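Local coordinates for arylesterase (Agrobacterium tumefaciens, PDB 3DCI), which probably hydrolyses ester bonds as a member of the GDSL-like (SGNH) hydrolase family, and binds zinc, at residues His192-Gly197 with Gly219-Ala224; Ser127-Leu132 with Pro180-Leu185; Leu33-Asp38 with Gly42-Val47; Lys64-Gly69 with Ser97-Leu102. One frame throughout, in Å; residues are numbered along the deposited sequence.

Contact 1. Residues His192-Gly197 with Gly219-Ala224. With ZN (zinc ion), chain D.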
loop_
_atom_site.group_PDB
_atom_site.type_symbol
_atom_site.label_atom_id
_atom_site.label_comp_id
_atom_site.label_asym_id
_atom_site.label_seq_id
_atom_site.Cartn_x
_atom_site.Cartn_y
_atom_site.Cartn_z
ATOM N N HIS A 192 -20.856 1.928 -24.554
ATOM C CA HIS A 192 -20.421 2.336 -25.886
ATOM C C HIS A 192 -18.918 2.189 -26.088
ATOM O O HIS A 192 -18.128 2.212 -25.132
ATOM C CB HIS A 192 -20.779 3.796 -26.131
ATOM C CG HIS A 192 -22.216 4.008 -26.434
ATOM N ND1 HIS A 192 -23.192 3.923 -25.467
ATOM C CD2 HIS A 192 -22.855 4.277 -27.598
ATOM C CE1 HIS A 192 -24.367 4.155 -26.013
ATOM N NE2 HIS A 192 -24.193 4.371 -27.305
ATOM N N PHE A 193 -18.540 2.091 -27.354
ATOM C CA PHE A 193 -17.147 1.861 -27.741
ATOM C C PHE A 193 -16.782 2.762 -28.877
ATOM O O PHE A 193 -17.579 2.972 -29.782
ATOM C CB PHE A 193 -16.929 0.409 -28.161
ATOM C CG PHE A 193 -15.636 0.185 -28.871
ATOM C CD1 PHE A 193 -14.436 0.161 -28.164
ATOM C CD2 PHE A 193 -15.603 0.037 -30.246
ATOM C CE1 PHE A 193 -13.215 -0.019 -28.845
ATOM C CE2 PHE A 193 -14.393 -0.145 -30.911
ATOM C CZ PHE A 193 -13.220 -0.169 -30.218
ATOM N N PHE A 194 -15.559 3.279 -28.859
ATOM C CA PHE A 194 -15.009 3.927 -30.043
ATOM C C PHE A 194 -13.562 3.503 -30.249
ATOM O O PHE A 194 -12.808 3.407 -29.283
ATOM C CB PHE A 194 -15.100 5.448 -29.909
ATOM C CG PHE A 194 -14.721 6.190 -31.167
ATOM C CD1 PHE A 194 -15.632 6.344 -32.193
ATOM C CD2 PHE A 194 -13.466 6.754 -31.305
ATOM C CE1 PHE A 194 -15.289 7.024 -33.339
ATOM C CE2 PHE A 194 -13.127 7.440 -32.460
ATOM C CZ PHE A 194 -14.024 7.564 -33.464
ATOM N N ASP A 195 -13.197 3.226 -31.499
ATOM C CA ASP A 195 -11.815 2.923 -31.856
ATOM C C ASP A 195 -11.070 4.175 -32.324
ATOM O O ASP A 195 -11.230 4.609 -33.452
ATOM C CB ASP A 195 -11.756 1.847 -32.938
ATOM C CG ASP A 195 -10.318 1.461 -33.297
ATOM O OD1 ASP A 195 -9.367 1.793 -32.536
ATOM O OD2 ASP A 195 -10.130 0.834 -34.344
ATOM N N ALA A 196 -10.235 4.747 -31.450
ATOM C CA ALA A 196 -9.441 5.941 -31.799
ATOM C C ALA A 196 -8.485 5.669 -32.951
ATOM O O ALA A 196 -8.117 6.596 -33.664
ATOM C CB ALA A 196 -8.673 6.469 -30.580
ATOM N N GLY A 197 -8.094 4.406 -33.145
ATOM C CA GLY A 197 -7.285 4.007 -34.295
ATOM C C GLY A 197 -7.969 4.174 -35.643
ATOM O O GLY A 197 -7.311 4.158 -36.671
ATOM N N GLY A 219 -10.346 14.109 -30.691
ATOM C CA GLY A 219 -11.350 14.931 -30.017
ATOM C C GLY A 219 -12.510 15.272 -30.948
ATOM O O GLY A 219 -13.660 15.265 -30.540
ATOM N N ARG A 220 -12.196 15.572 -32.203
ATOM C CA ARG A 220 -13.223 15.883 -33.192
ATOM C C ARG A 220 -14.135 14.685 -33.464
ATOM O O ARG A 220 -15.352 14.839 -33.484
ATOM C CB ARG A 220 -12.571 16.384 -34.471
ATOM C CG ARG A 220 -12.286 17.883 -34.394
ATOM C CD ARG A 220 -11.122 18.435 -35.270
ATOM N NE ARG A 220 -10.952 17.905 -36.632
ATOM C CZ ARG A 220 -11.911 17.704 -37.544
ATOM N NH1 ARG A 220 -11.564 17.250 -38.745
ATOM N NH2 ARG A 220 -13.200 17.961 -37.293
ATOM N N ALA A 221 -13.525 13.504 -33.626
ATOM C CA ALA A 221 -14.230 12.253 -33.936
ATOM C C ALA A 221 -15.123 11.787 -32.774
ATOM O O ALA A 221 -16.184 11.199 -32.995
ATOM C CB ALA A 221 -13.218 11.140 -34.297
ATOM N N LEU A 222 -14.705 12.062 -31.547
ATOM C CA LEU A 222 -15.506 11.679 -30.362
ATOM C C LEU A 222 -16.777 12.503 -30.148
ATOM O O LEU A 222 -17.679 12.065 -29.441
ATOM C CB LEU A 222 -14.656 11.715 -29.079
ATOM C CG LEU A 222 -13.616 10.591 -28.955
ATOM C CD1 LEU A 222 -12.776 10.779 -27.706
ATOM C CD2 LEU A 222 -14.299 9.218 -28.915
ATOM N N ALA A 223 -16.863 13.668 -30.773
ATOM C CA ALA A 223 -18.007 14.542 -30.607
ATOM C C ALA A 223 -19.285 13.815 -31.028
ATOM O O ALA A 223 -20.302 13.905 -30.320
ATOM C CB ALA A 223 -17.813 15.841 -31.384
ATOM N N ALA A 224 -19.218 13.035 -32.118
ATOM C CA ALA A 224 -20.407 12.331 -32.633
ATOM C C ALA A 224 -20.973 11.290 -31.684
ATOM O O ALA A 224 -22.147 11.379 -31.311
ATOM C CB ALA A 224 -20.149 11.726 -34.024
HETATM ZN ZN ZN D . -25.310 4.747 -29.140
#
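Phe194 reaches from strand 192-195 into the side of helix 212-229, where its ring meets Ala221 and Leu222 at two different places. With CG anti to the backbone N (chi1 -172°), the phenyl group is carried off the strand toward the helix. The near part of the ring takes the leucine: Phe194 CD2 lies 3.5 Å from Leu222 CD2, and the same methyl also approaches CG and CB. The far end takes the alanine, with Phe194 CZ 3.8 Å from Ala221 CB. Both methyl groups come at the ring obliquely, and the leucine gets there through its CD2 branch, which extends toward the strand. Further along the chain, Asp195 OD1 accepts from Gly197 N at 3.0 Å, an Asx turn that bends the backbone as the strand ends; the N-H comes from above the carboxylate plane. At the other end His192 binds the zinc ion through NE2 at 2.2 Å, and Asp228, farther along the same helix as Ala221, is also a ligand. The strand and helix are thus joined in two chemically distinct ways: nonpolar packing around one phenyl ring, which fixes no hydrogen-bond direction, and metal coordination at His192, which ties specific atoms together.

Contact 2. Residues Ser127-Leu132 with Pro180-Leu185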
loop_
_atom_site.group_PDB
_atom_site.type_symbol
_atom_site.label_atom_id
_atom_site.label_comp_id
_atom_site.label_asym_id
_atom_site.label_seq_id
_atom_site.Cartn_x
_atom_site.Cartn_y
_atom_site.Cartn_z
ATOM N N SER A 127 -9.059 -6.977 -19.133
ATOM C CA SER A 127 -9.383 -7.262 -17.725
ATOM C C SER A 127 -9.442 -5.994 -16.897
ATOM O O SER A 127 -10.330 -5.832 -16.068
ATOM C CB SER A 127 -8.346 -8.189 -17.092
ATOM O OG SER A 127 -8.425 -9.447 -17.708
ATOM N N GLY A 128 -8.475 -5.106 -17.107
ATOM C CA GLY A 128 -8.412 -3.867 -16.373
ATOM C C GLY A 128 -9.554 -2.949 -16.765
ATOM O O GLY A 128 -10.170 -2.315 -15.912
HETATM N N MSE A 129 -9.844 -2.873 -18.064
HETATM C CA MSE A 129 -10.972 -2.079 -18.532
HETATM C C MSE A 129 -12.298 -2.568 -17.962
HETATM O O MSE A 129 -13.179 -1.752 -17.671
HETATM C CB MSE A 129 -11.029 -2.064 -20.048
HETATM C CG MSE A 129 -12.023 -1.057 -20.604
HETATM SE SE MSE A 129 -11.627 0.830 -20.163
HETATM C CE MSE A 129 -10.175 1.178 -21.389
ATOM N N ARG A 130 -12.465 -3.890 -17.839
ATOM C CA ARG A 130 -13.651 -4.438 -17.216
ATOM C C ARG A 130 -13.718 -3.966 -15.753
ATOM O O ARG A 130 -14.779 -3.556 -15.279
ATOM C CB ARG A 130 -13.662 -5.970 -17.287
ATOM C CG ARG A 130 -14.839 -6.606 -16.582
ATOM C CD ARG A 130 -14.700 -8.119 -16.478
ATOM N NE ARG A 130 -14.678 -8.739 -17.803
ATOM C CZ ARG A 130 -15.768 -9.067 -18.496
ATOM N NH1 ARG A 130 -16.982 -8.878 -17.994
ATOM N NH2 ARG A 130 -15.639 -9.618 -19.693
ATOM N N ARG A 131 -12.575 -3.987 -15.050
ATOM C CA ARG A 131 -12.569 -3.500 -13.664
ATOM C C ARG A 131 -12.966 -2.002 -13.590
ATOM O O ARG A 131 -13.775 -1.604 -12.766
ATOM C CB ARG A 131 -11.230 -3.751 -12.995
ATOM C CG ARG A 131 -11.137 -3.302 -11.535
ATOM C CD ARG A 131 -12.188 -4.011 -10.656
ATOM N NE ARG A 131 -12.261 -3.336 -9.361
ATOM C CZ ARG A 131 -13.334 -3.325 -8.573
ATOM N NH1 ARG A 131 -14.469 -3.937 -8.929
ATOM N NH2 ARG A 131 -13.271 -2.687 -7.406
ATOM N N LEU A 132 -12.449 -1.182 -14.488
ATOM C CA LEU A 132 -12.825 0.246 -14.471
ATOM C C LEU A 132 -14.321 0.476 -14.760
ATOM O O LEU A 132 -14.984 1.335 -14.130
ATOM C CB LEU A 132 -11.965 1.012 -15.470
ATOM C CG LEU A 132 -10.443 0.993 -15.252
ATOM C CD1 LEU A 132 -9.722 1.863 -16.267
ATOM C CD2 LEU A 132 -10.097 1.454 -13.846
ATOM N N PRO A 180 -10.839 -4.786 -31.083
ATOM C CA PRO A 180 -11.848 -5.847 -31.055
ATOM C C PRO A 180 -12.164 -6.379 -29.660
ATOM O O PRO A 180 -13.311 -6.739 -29.410
ATOM C CB PRO A 180 -11.241 -6.950 -31.943
ATOM C CG PRO A 180 -9.796 -6.660 -31.982
ATOM C CD PRO A 180 -9.652 -5.184 -31.862
ATOM N N LEU A 181 -11.178 -6.440 -28.761
ATOM C CA LEU A 181 -11.451 -6.911 -27.401
ATOM C C LEU A 181 -12.295 -5.900 -26.617
ATOM O O LEU A 181 -13.193 -6.286 -25.857
ATOM C CB LEU A 181 -10.152 -7.238 -26.627
ATOM C CG LEU A 181 -9.360 -8.487 -27.070
ATOM C CD1 LEU A 181 -8.023 -8.588 -26.323
ATOM C CD2 LEU A 181 -10.174 -9.775 -26.895
ATOM N N TYR A 182 -11.969 -4.613 -26.762
ATOM C CA TYR A 182 -12.734 -3.554 -26.087
ATOM C C TYR A 182 -14.142 -3.438 -26.650
ATOM O O TYR A 182 -15.081 -3.163 -25.917
ATOM C CB TYR A 182 -12.046 -2.194 -26.225
ATOM C CG TYR A 182 -10.869 -1.920 -25.320
ATOM C CD1 TYR A 182 -10.259 -2.928 -24.573
ATOM C CD2 TYR A 182 -10.309 -0.662 -25.287
ATOM C CE1 TYR A 182 -9.167 -2.654 -23.767
ATOM C CE2 TYR A 182 -9.203 -0.381 -24.485
ATOM C CZ TYR A 182 -8.641 -1.376 -23.740
ATOM O OH TYR A 182 -7.554 -1.066 -22.972
ATOM N N ARG A 183 -14.274 -3.609 -27.955
ATOM C CA ARG A 183 -15.588 -3.637 -28.594
ATOM C C ARG A 183 -16.447 -4.723 -27.999
ATOM O O ARG A 183 -17.602 -4.482 -27.656
ATOM C CB ARG A 183 -15.445 -3.853 -30.088
ATOM C CG ARG A 183 -16.749 -3.717 -30.888
ATOM C CD ARG A 183 -16.502 -4.068 -32.357
ATOM N NE ARG A 183 -16.143 -2.874 -33.114
ATOM C CZ ARG A 183 -14.933 -2.590 -33.599
ATOM N NH1 ARG A 183 -14.754 -1.440 -34.251
ATOM N NH2 ARG A 183 -13.898 -3.422 -33.465
ATOM N N LYS A 184 -15.884 -5.919 -27.877
ATOM C CA LYS A 184 -16.628 -7.071 -27.378
ATOM C C LYS A 184 -16.963 -6.870 -25.912
ATOM O O LYS A 184 -18.078 -7.194 -25.496
ATOM C CB LYS A 184 -15.875 -8.380 -27.604
ATOM C CG LYS A 184 -15.793 -8.788 -29.064
ATOM C CD LYS A 184 -15.297 -10.241 -29.226
ATOM C CE LYS A 184 -15.719 -10.846 -30.587
ATOM N NZ LYS A 184 -14.927 -10.221 -31.675
ATOM N N LEU A 185 -16.037 -6.270 -25.149
ATOM C CA LEU A 185 -16.297 -5.953 -23.750
ATOM C C LEU A 185 -17.435 -4.943 -23.567
ATOM O O LEU A 185 -18.299 -5.124 -22.704
ATOM C CB LEU A 185 -15.024 -5.444 -23.053
ATOM C CG LEU A 185 -15.170 -5.090 -21.569
ATOM C CD1 LEU A 185 -15.404 -6.332 -20.747
ATOM C CD2 LEU A 185 -13.948 -4.253 -21.023
#
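The nonpolar packing centres on Leu185, whose two methyl groups divide their work between neighbouring residues of helix 122-138. CD2 sits 3.8 Å from Met129 CG, against the root of the selenomethionine, and 3.5 Å from the backbone N of Arg130. The leucine can reach this far because its CG stands anti to the backbone N (chi1 -179°). Met129, bent at chi2 and chi3, sends its terminal methyl to Tyr182, with CE 3.6 Å from Tyr182 CE2.

A Met-aromatic contact accompanies this packing: Met129 SE stands above the Tyr182 face, 5.4 Å from the ring centroid, while the two side chains run at about a right angle. Met129 and Tyr182 also both touch Ile152 of strand 149-154, so the contact joins two helices that pack on one side of the parallel sheet of the three-layer alpha/beta/alpha SGNH-hydrolase fold. The local helix axes run in broadly the same direction, 33° apart, and approach to 10.5 Å.

The polar groups at this contact find partners beyond it. Leu185 CD1 lies over one face of the Arg130 guanidinium, 3.5 Å from NH2, and that same nitrogen makes a salt bridge to Glu188, farther along helix 178-189. The leucine methyl therefore covers a flat charged group whose nitrogen is already paired. The buried Tyr182 hydroxyl is hydrogen-bonded to the backbone O of Leu109.

Contact 3. Residues Leu33-Asp38 with Gly42-Val47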
loop_
_atom_site.group_PDB
_atom_site.type_symbol
_atom_site.label_atom_id
_atom_site.label_comp_id
_atom_site.label_asym_id
_atom_site.label_seq_id
_atom_site.Cartn_x
_atom_site.Cartn_y
_atom_site.Cartn_z
ATOM N N LEU A 33 -1.535 9.988 -23.871
ATOM C CA LEU A 33 -2.225 10.345 -25.132
ATOM C C LEU A 33 -3.356 11.361 -24.864
ATOM O O LEU A 33 -3.701 12.163 -25.726
ATOM C CB LEU A 33 -2.777 9.102 -25.847
ATOM C CG LEU A 33 -1.869 7.868 -26.089
ATOM C CD1 LEU A 33 -2.618 6.818 -26.930
ATOM C CD2 LEU A 33 -0.568 8.191 -26.743
ATOM N N THR A 34 -3.896 11.317 -23.651
ATOM C CA THR A 34 -4.966 12.190 -23.198
ATOM C C THR A 34 -4.383 13.478 -22.576
ATOM O O THR A 34 -4.878 14.579 -22.845
ATOM C CB THR A 34 -5.873 11.442 -22.207
ATOM O OG1 THR A 34 -6.461 10.315 -22.877
ATOM C CG2 THR A 34 -6.959 12.385 -21.596
ATOM N N TRP A 35 -3.320 13.342 -21.783
ATOM C CA TRP A 35 -2.497 14.489 -21.387
ATOM C C TRP A 35 -2.038 15.309 -22.612
ATOM O O TRP A 35 -2.086 16.532 -22.582
ATOM C CB TRP A 35 -1.287 14.014 -20.566
ATOM C CG TRP A 35 -0.471 15.148 -19.999
ATOM C CD1 TRP A 35 -0.846 16.023 -19.007
ATOM C CD2 TRP A 35 0.831 15.564 -20.416
ATOM N NE1 TRP A 35 0.168 16.918 -18.752
ATOM C CE2 TRP A 35 1.196 16.672 -19.617
ATOM C CE3 TRP A 35 1.745 15.088 -21.373
ATOM C CZ2 TRP A 35 2.418 17.320 -19.764
ATOM C CZ3 TRP A 35 2.939 15.715 -21.503
ATOM C CH2 TRP A 35 3.281 16.819 -20.691
ATOM N N GLY A 36 -1.607 14.610 -23.674
ATOM C CA GLY A 36 -1.153 15.221 -24.924
ATOM C C GLY A 36 0.366 15.296 -24.998
ATOM O O GLY A 36 0.912 16.374 -25.118
ATOM N N ALA A 37 1.064 14.162 -24.927
ATOM C CA ALA A 37 2.529 14.202 -24.987
ATOM C C ALA A 37 2.998 14.254 -26.445
ATOM O O ALA A 37 2.547 13.458 -27.287
ATOM C CB ALA A 37 3.161 13.028 -24.267
ATOM N N ASP A 38 3.887 15.189 -26.732
ATOM C CA ASP A 38 4.559 15.237 -28.018
ATOM C C ASP A 38 5.482 14.022 -28.200
ATOM O O ASP A 38 6.294 13.721 -27.320
ATOM C CB ASP A 38 5.404 16.490 -28.096
ATOM C CG ASP A 38 6.088 16.647 -29.434
ATOM O OD1 ASP A 38 5.421 17.122 -30.358
ATOM O OD2 ASP A 38 7.292 16.322 -29.544
ATOM N N GLY A 42 8.251 15.021 -25.685
ATOM C CA GLY A 42 7.585 14.589 -24.454
ATOM C C GLY A 42 6.862 15.717 -23.725
ATOM O O GLY A 42 6.202 15.480 -22.711
ATOM N N LEU A 43 6.963 16.937 -24.258
ATOM C CA LEU A 43 6.262 18.089 -23.699
ATOM C C LEU A 43 4.810 18.130 -24.157
ATOM O O LEU A 43 4.443 17.502 -25.152
ATOM C CB LEU A 43 6.977 19.383 -24.083
ATOM C CG LEU A 43 8.409 19.530 -23.576
ATOM C CD1 LEU A 43 8.917 20.952 -23.807
ATOM C CD2 LEU A 43 8.476 19.190 -22.129
ATOM N N ARG A 44 3.978 18.873 -23.431
ATOM C CA ARG A 44 2.536 18.864 -23.701
ATOM C C ARG A 44 2.137 19.595 -24.997
ATOM O O ARG A 44 2.653 20.682 -25.298
ATOM C CB ARG A 44 1.793 19.468 -22.504
ATOM C CG ARG A 44 0.423 18.937 -22.342
ATOM C CD ARG A 44 -0.227 19.462 -21.105
ATOM N NE ARG A 44 -1.514 18.815 -20.909
ATOM C CZ ARG A 44 -2.374 19.102 -19.945
ATOM N NH1 ARG A 44 -2.112 20.045 -19.069
ATOM N NH2 ARG A 44 -3.531 18.448 -19.898
ATOM N N HIS A 45 1.222 19.007 -25.767
ATOM C CA HIS A 45 0.644 19.700 -26.926
ATOM C C HIS A 45 -0.090 20.928 -26.453
ATOM O O HIS A 45 -0.667 20.904 -25.368
ATOM C CB HIS A 45 -0.401 18.849 -27.652
ATOM C CG HIS A 45 0.159 17.657 -28.349
ATOM N ND1 HIS A 45 1.240 17.731 -29.203
ATOM C CD2 HIS A 45 -0.239 16.367 -28.353
ATOM C CE1 HIS A 45 1.497 16.526 -29.680
ATOM N NE2 HIS A 45 0.614 15.680 -29.179
ATOM N N PRO A 46 -0.149 21.965 -27.290
ATOM C CA PRO A 46 -0.985 23.142 -27.023
ATOM C C PRO A 46 -2.430 22.730 -26.690
ATOM O O PRO A 46 -2.951 21.771 -27.275
ATOM C CB PRO A 46 -0.985 23.890 -28.354
ATOM C CG PRO A 46 0.193 23.423 -29.089
ATOM C CD PRO A 46 0.543 22.053 -28.589
ATOM N N VAL A 47 -3.079 23.460 -25.796
ATOM C CA VAL A 47 -4.405 23.049 -25.308
ATOM C C VAL A 47 -5.408 22.872 -26.460
ATOM O O VAL A 47 -6.219 21.950 -26.438
ATOM C CB VAL A 47 -4.955 24.022 -24.222
ATOM C CG1 VAL A 47 -5.187 25.421 -24.788
ATOM C CG2 VAL A 47 -6.215 23.469 -23.621
HETATM O O HOH W 1 -5.406 16.712 -21.144
HETATM O O HOH W 2 3.245 19.652 -29.809
#
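The backbones of Gly36-Asp38 and Gly42-His45 meet in a single beta bridge, Ala37 with Arg44, held by His45 N to Gly36 O at 2.7 Å and Asp38 N to Leu43 O at 2.9 Å. Gly36 leaves the preceding helix with positive phi, and Gly42 N closes the turn by bonding Asp38 O. Arg44 lies extended along the Trp35 indole. Its CG sits over the six-membered ring, 3.7 Å from the centroid, and its guanidinium stacks flat on the ring system, planes 6° apart, a cation-pi arrangement. That pose is pinned by a nearly straight bond in the guanidinium plane: Arg44 NE donates to Trp35 O at 2.9 Å and 170°. A water connects Arg44 NH2 to Thr34 O, while Trp35 NE1 turns outward to Met100 O of a neighbouring subunit. On the other flank the His45 ring lies with one face toward the backbone of Ala37 and Asp38; its NE2 bonds Leu210 O, and its ND1 is 2.8 Å from a second water. The whole is a tight hairpin-like loop following the short helix that begins at Ser32, a residue that is probably part of a Ser-His-Asp triad with Asp206 and His209, as in SGNH hydrolases.

Contact 4. Residues Lys64-Gly69 with Ser97-Leu102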
loop_
_atom_site.group_PDB
_atom_site.type_symbol
_atom_site.label_atom_id
_atom_site.label_comp_id
_atom_site.label_asym_id
_atom_site.label_seq_id
_atom_site.Cartn_x
_atom_site.Cartn_y
_atom_site.Cartn_z
ATOM N N LYS A 64 -19.245 20.155 -20.406
ATOM C CA LYS A 64 -17.977 20.507 -19.803
ATOM C C LYS A 64 -17.176 19.204 -19.723
ATOM O O LYS A 64 -17.701 18.185 -19.229
ATOM C CB LYS A 64 -18.213 21.059 -18.405
ATOM C CG LYS A 64 -16.990 21.513 -17.688
ATOM C CD LYS A 64 -17.318 22.547 -16.592
ATOM C CE LYS A 64 -18.082 21.936 -15.351
ATOM N NZ LYS A 64 -17.572 22.507 -14.029
ATOM N N VAL A 65 -15.946 19.226 -20.240
ATOM C CA VAL A 65 -15.055 18.037 -20.200
ATOM C C VAL A 65 -13.912 18.263 -19.207
ATOM O O VAL A 65 -13.237 19.285 -19.260
ATOM C CB VAL A 65 -14.512 17.692 -21.593
ATOM C CG1 VAL A 65 -13.599 16.447 -21.532
ATOM C CG2 VAL A 65 -15.688 17.476 -22.570
ATOM N N HIS A 66 -13.776 17.351 -18.251
ATOM C CA HIS A 66 -12.713 17.399 -17.257
ATOM C C HIS A 66 -11.567 16.488 -17.683
ATOM O O HIS A 66 -11.698 15.265 -17.649
ATOM C CB HIS A 66 -13.224 16.969 -15.878
ATOM C CG HIS A 66 -14.436 17.728 -15.434
ATOM N ND1 HIS A 66 -14.395 19.068 -15.113
ATOM C CD2 HIS A 66 -15.731 17.340 -15.282
ATOM C CE1 HIS A 66 -15.608 19.475 -14.773
ATOM N NE2 HIS A 66 -16.434 18.448 -14.863
ATOM N N PRO A 67 -10.443 17.084 -18.081
ATOM C CA PRO A 67 -9.286 16.294 -18.520
ATOM C C PRO A 67 -8.531 15.645 -17.352
ATOM O O PRO A 67 -8.185 16.307 -16.381
ATOM C CB PRO A 67 -8.440 17.313 -19.256
ATOM C CG PRO A 67 -8.817 18.611 -18.697
ATOM C CD PRO A 67 -10.183 18.528 -18.153
ATOM N N GLU A 68 -8.310 14.340 -17.434
ATOM C CA GLU A 68 -7.548 13.615 -16.415
ATOM C C GLU A 68 -6.662 12.607 -17.134
ATOM O O GLU A 68 -6.895 11.396 -17.084
ATOM C CB GLU A 68 -8.480 12.942 -15.406
ATOM C CG GLU A 68 -9.416 13.874 -14.616
ATOM C CD GLU A 68 -8.741 14.796 -13.614
ATOM O OE1 GLU A 68 -7.510 14.697 -13.366
ATOM O OE2 GLU A 68 -9.465 15.652 -13.024
ATOM N N GLY A 69 -5.662 13.147 -17.830
ATOM C CA GLY A 69 -4.683 12.373 -18.568
ATOM C C GLY A 69 -3.342 12.346 -17.856
ATOM O O GLY A 69 -2.683 13.386 -17.742
ATOM N N SER A 97 -15.052 10.928 -7.542
ATOM C CA SER A 97 -15.472 11.712 -6.385
ATOM C C SER A 97 -15.283 13.226 -6.605
ATOM O O SER A 97 -16.111 14.027 -6.194
ATOM C CB SER A 97 -14.712 11.285 -5.151
ATOM O OG SER A 97 -15.013 12.128 -4.049
ATOM N N CYS A 98 -14.194 13.614 -7.248
ATOM C CA CYS A 98 -13.908 15.023 -7.442
ATOM C C CYS A 98 -14.910 15.681 -8.394
ATOM O O CYS A 98 -15.199 16.877 -8.275
ATOM C CB CYS A 98 -12.509 15.223 -7.994
ATOM S SG CYS A 98 -11.231 15.093 -6.724
ATOM N N HIS A 99 -15.405 14.907 -9.347
ATOM C CA HIS A 99 -16.160 15.500 -10.448
ATOM C C HIS A 99 -17.611 15.073 -10.522
ATOM O O HIS A 99 -18.367 15.640 -11.286
ATOM C CB HIS A 99 -15.442 15.236 -11.766
ATOM C CG HIS A 99 -14.063 15.804 -11.797
ATOM N ND1 HIS A 99 -13.826 17.159 -11.701
ATOM C CD2 HIS A 99 -12.847 15.207 -11.818
ATOM C CE1 HIS A 99 -12.521 17.372 -11.694
ATOM N NE2 HIS A 99 -11.906 16.207 -11.758
HETATM N N MSE A 100 -18.010 14.091 -9.734
HETATM C CA MSE A 100 -19.432 13.765 -9.629
HETATM C C MSE A 100 -20.270 14.976 -9.207
HETATM O O MSE A 100 -19.790 15.832 -8.474
HETATM C CB MSE A 100 -19.660 12.644 -8.624
HETATM C CG MSE A 100 -19.352 13.005 -7.183
HETATM SE SE MSE A 100 -19.466 11.421 -6.073
HETATM C CE MSE A 100 -19.002 12.170 -4.341
ATOM N N PRO A 101 -21.530 15.038 -9.644
ATOM C CA PRO A 101 -22.182 14.125 -10.572
ATOM C C PRO A 101 -21.723 14.277 -12.035
ATOM O O PRO A 101 -21.562 15.382 -12.549
ATOM C CB PRO A 101 -23.668 14.454 -10.403
ATOM C CG PRO A 101 -23.699 15.903 -10.092
ATOM C CD PRO A 101 -22.469 16.064 -9.150
ATOM N N LEU A 102 -21.531 13.144 -12.687
ATOM C CA LEU A 102 -21.015 13.074 -14.044
ATOM C C LEU A 102 -22.073 12.425 -14.941
ATOM O O LEU A 102 -22.740 11.471 -14.545
ATOM C CB LEU A 102 -19.761 12.228 -14.059
ATOM C CG LEU A 102 -18.484 12.912 -13.594
ATOM C CD1 LEU A 102 -17.483 11.836 -13.188
ATOM C CD2 LEU A 102 -17.968 13.870 -14.706
HETATM O O HOH W 3 -18.637 17.518 -13.167
#
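A subunit interface runs past this contact, where edge strand 63-69 meets the end of helix 88-99 through a pair of histidines and a carboxylate. His66 and His99 form an offset stack, ring centroids 4.5 Å apart and planes 15° from parallel. His99 ND1 lies over the His66 ring, 3.8 Å from His66 CG, while His66 CB sits over the centre of the His99 ring. The opposite face of the His99 ring is covered by Cys98 CB. At the far end of that ring, NE2 donates to Glu68 OE2 at 2.8 Å; the bond is bent, 139° at the hydrogen, and reaches the oxygen on its anti side, with the carboxylate and ring planes 40° apart. A water bridges His66 NE2 and the backbone O of His99, lying 2.7 Å from that O, and Leu102 CD2 touches the His66 ring at its edge. Glu68 OE1 and His99 NE2 also make weak hydrogen bonds to His99 and Glu68 of a neighbouring subunit, where the two Glu68 OE2 atoms come close; positive charge on the histidines would probably ease that. Within the chain, strand 63-69 pairs with strand 24-30, and helix 51-59 packs against Val65 and Pro67.

In the fold
Contacts 2 and 4 are buried, contacts 1 and 3 only partly. Contacts 1 and 4 reach the same parallel sheet at its two outermost strands, one mainly through nonpolar packing with zinc at the strand's start, the other through stacked imidazoles and a carboxylate. Contact 2 joins helices and touches contact 1 directly, Phe193 resting on Tyr182 and Arg183, since helix 178-189 leads into strand 192-195. Contact 3, a loop held by backbone bonds and an arginine stacked on tryptophan, meets contact 4 where Trp35 and Thr34 pack on Gly69; both touch the same neighbouring subunit. Contacts 2 and 3 lie on opposite sides of the chain's centre, their centres about 25 Å apart.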